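Local coordinates for penicillin-binding 1 transmembrane protein MrcA (Nitrosomonas europaea ATCC 19718, PDB 3D0F) that probably polymerises glycan strands and cross-links their peptides as a bifunctional peptidoglycan synthase of the inner membrane, this chain being its OB-like domain, at residues I36-V40 and A51-N55. Where two conformers were deposited one is given. Residue numbers count along the deposited sequence, not the author numbering.
Sequences ILAAV and AFRKN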
loop_
_atom_site.group_PDB
_atom_site.type_symbol
_atom_site.label_atom_id
_atom_site.label_comp_id
_atom_site.label_asym_id
_atom_site.label_seq_id
_atom_site.Cartn_x
_atom_site.Cartn_y
_atom_site.Cartn_z
ATOM N N ILE A 36 -1.741 3.358 -1.249
ATOM C CA ILE A 36 -2.252 3.975 -2.489
ATOM C C ILE A 36 -2.002 2.957 -3.573
ATOM O O ILE A 36 -0.857 2.776 -4.028
ATOM C CB ILE A 36 -1.582 5.331 -2.828
ATOM C CG1 ILE A 36 -1.861 6.305 -1.688
ATOM C CG2 ILE A 36 -2.160 5.875 -4.174
ATOM C CD1 ILE A 36 -1.189 7.659 -1.829
ATOM N N LEU A 37 -3.076 2.289 -3.980
ATOM C CA LEU A 37 -3.007 1.071 -4.776
ATOM C C LEU A 37 -3.429 1.278 -6.214
ATOM O O LEU A 37 -4.256 2.109 -6.511
ATOM C CB LEU A 37 -3.921 0.018 -4.172
ATOM C CG LEU A 37 -3.748 -0.235 -2.688
ATOM C CD1 LEU A 37 -4.633 -1.377 -2.252
ATOM C CD2 LEU A 37 -2.259 -0.464 -2.314
ATOM N N ALA A 38 -2.843 0.501 -7.106
ATOM C CA ALA A 38 -3.208 0.553 -8.525
ATOM C C ALA A 38 -4.528 -0.170 -8.736
ATOM O O ALA A 38 -4.826 -1.214 -8.144
ATOM C CB ALA A 38 -2.098 -0.081 -9.430
ATOM N N ALA A 39 -5.332 0.351 -9.671
ATOM C CA ALA A 39 -6.528 -0.350 -10.071
ATOM C C ALA A 39 -6.834 0.019 -11.525
ATOM O O ALA A 39 -6.506 1.106 -11.984
ATOM C CB ALA A 39 -7.733 -0.031 -9.182
ATOM N N VAL A 40 -7.478 -0.891 -12.211
ATOM C CA VAL A 40 -7.916 -0.629 -13.585
ATOM C C VAL A 40 -9.424 -0.527 -13.612
ATOM O O VAL A 40 -10.127 -1.401 -13.107
ATOM C CB VAL A 40 -7.450 -1.700 -14.615
ATOM C CG1 VAL A 40 -7.940 -3.098 -14.247
ATOM C CG2 VAL A 40 -7.929 -1.350 -16.018
ATOM N N ALA A 51 -13.583 -0.953 -10.271
ATOM C CA ALA A 51 -12.184 -1.097 -10.629
ATOM C C ALA A 51 -11.599 -2.398 -10.075
ATOM O O ALA A 51 -12.018 -2.857 -9.002
ATOM C CB ALA A 51 -11.373 0.134 -10.167
ATOM N N PHE A 52 -10.667 -2.993 -10.802
ATOM C CA PHE A 52 -9.998 -4.231 -10.420
ATOM C C PHE A 52 -8.623 -3.902 -9.840
ATOM O O PHE A 52 -7.861 -3.164 -10.441
ATOM C CB PHE A 52 -9.821 -5.119 -11.667
ATOM C CG PHE A 52 -9.205 -6.463 -11.390
ATOM C CD1 PHE A 52 -10.014 -7.540 -11.094
ATOM C CD2 PHE A 52 -7.849 -6.663 -11.524
ATOM C CE1 PHE A 52 -9.467 -8.819 -10.851
ATOM C CE2 PHE A 52 -7.277 -7.933 -11.256
ATOM C CZ PHE A 52 -8.108 -8.996 -10.941
ATOM N N ARG A 53 -8.323 -4.391 -8.645
ATOM C CA ARG A 53 -7.004 -4.115 -8.041
ATOM C C ARG A 53 -6.099 -5.367 -8.080
ATOM O O ARG A 53 -6.564 -6.443 -8.341
ATOM C CB ARG A 53 -7.133 -3.543 -6.618
ATOM C CG ARG A 53 -7.922 -4.308 -5.669
ATOM C CD ARG A 53 -8.123 -3.433 -4.433
ATOM N NE ARG A 53 -8.674 -4.106 -3.316
ATOM C CZ ARG A 53 -7.971 -4.531 -2.256
ATOM N NH1 ARG A 53 -6.653 -4.405 -2.206
ATOM N NH2 ARG A 53 -8.587 -5.111 -1.252
ATOM N N LYS A 54 -4.822 -5.190 -7.787
ATOM C CA LYS A 54 -3.841 -6.279 -7.915
ATOM C C LYS A 54 -4.155 -7.498 -7.098
ATOM O O LYS A 54 -3.785 -8.608 -7.499
ATOM C CB LYS A 54 -2.466 -5.768 -7.490
ATOM C CG LYS A 54 -1.827 -4.829 -8.476
ATOM C CD LYS A 54 -1.244 -5.582 -9.674
ATOM C CE LYS A 54 0.067 -6.331 -9.396
ATOM N NZ LYS A 54 0.790 -6.759 -10.686
ATOM N N ASN A 55 -4.797 -7.339 -5.947
ATOM C CA ASN A 55 -5.107 -8.514 -5.114
ATOM C C ASN A 55 -6.256 -9.356 -5.691
ATOM O O ASN A 55 -6.643 -10.386 -5.103
ATOM C CB ASN A 55 -5.359 -8.098 -3.657
ATOM C CG ASN A 55 -6.782 -7.726 -3.388
ATOM O OD1 ASN A 55 -7.480 -7.239 -4.276
ATOM N ND2 ASN A 55 -7.251 -8.007 -2.184
HETATM O O HOH W 1 -3.615 -2.797 -6.430
#
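Residues 37-40 and 51-53 run as neighbouring antiparallel strands, their axes 4.4 Å apart at closest approach and inclined at 134°, so the pair is strongly twisted. Val40 and Phe52 form a hydrogen-bonded pair: Val40 N donates to Phe52 O and Phe52 N to Val40 O, both at 2.9 Å. CA-H...O contacts flank this pair, from Ala39 CA to Phe52 O (3.1 Å) and from Ala51 CA to Val40 O (3.2 Å). Past Ala39 and Arg53, whose CA atoms are 4.3 Å apart, the backbones diverge, and a water bridges them, donating to Ala38 O (2.6 Å) and accepting from Lys54 N (3.0 Å). On one face of the sheet Ala39 CB meets Ala51 CB at 3.8 Å, and Arg53 extends along the same side until its NH1 lies 3.6 Å from Leu37 CD1; the guanidinium forms a salt bridge with Glu57, and Trp100 packs against Leu37 and Arg53. Val40 and Phe52 occupy the other face, Val40 CG1 3.8 Å from Phe52 CB; beyond CB the Phe52 side chain departs from strand 37-40, and Phe52 packs against Leu23 of the second subunit. Lys54 also turns outward, its NZ hydrogen-bonding Met27 O and Asn32 OD1 of that subunit. This is the open end of a beta hairpin at the dimer interface, in the antiparallel sheet of the OB-like domain, with strand 37-45 central and 48-53 beside it.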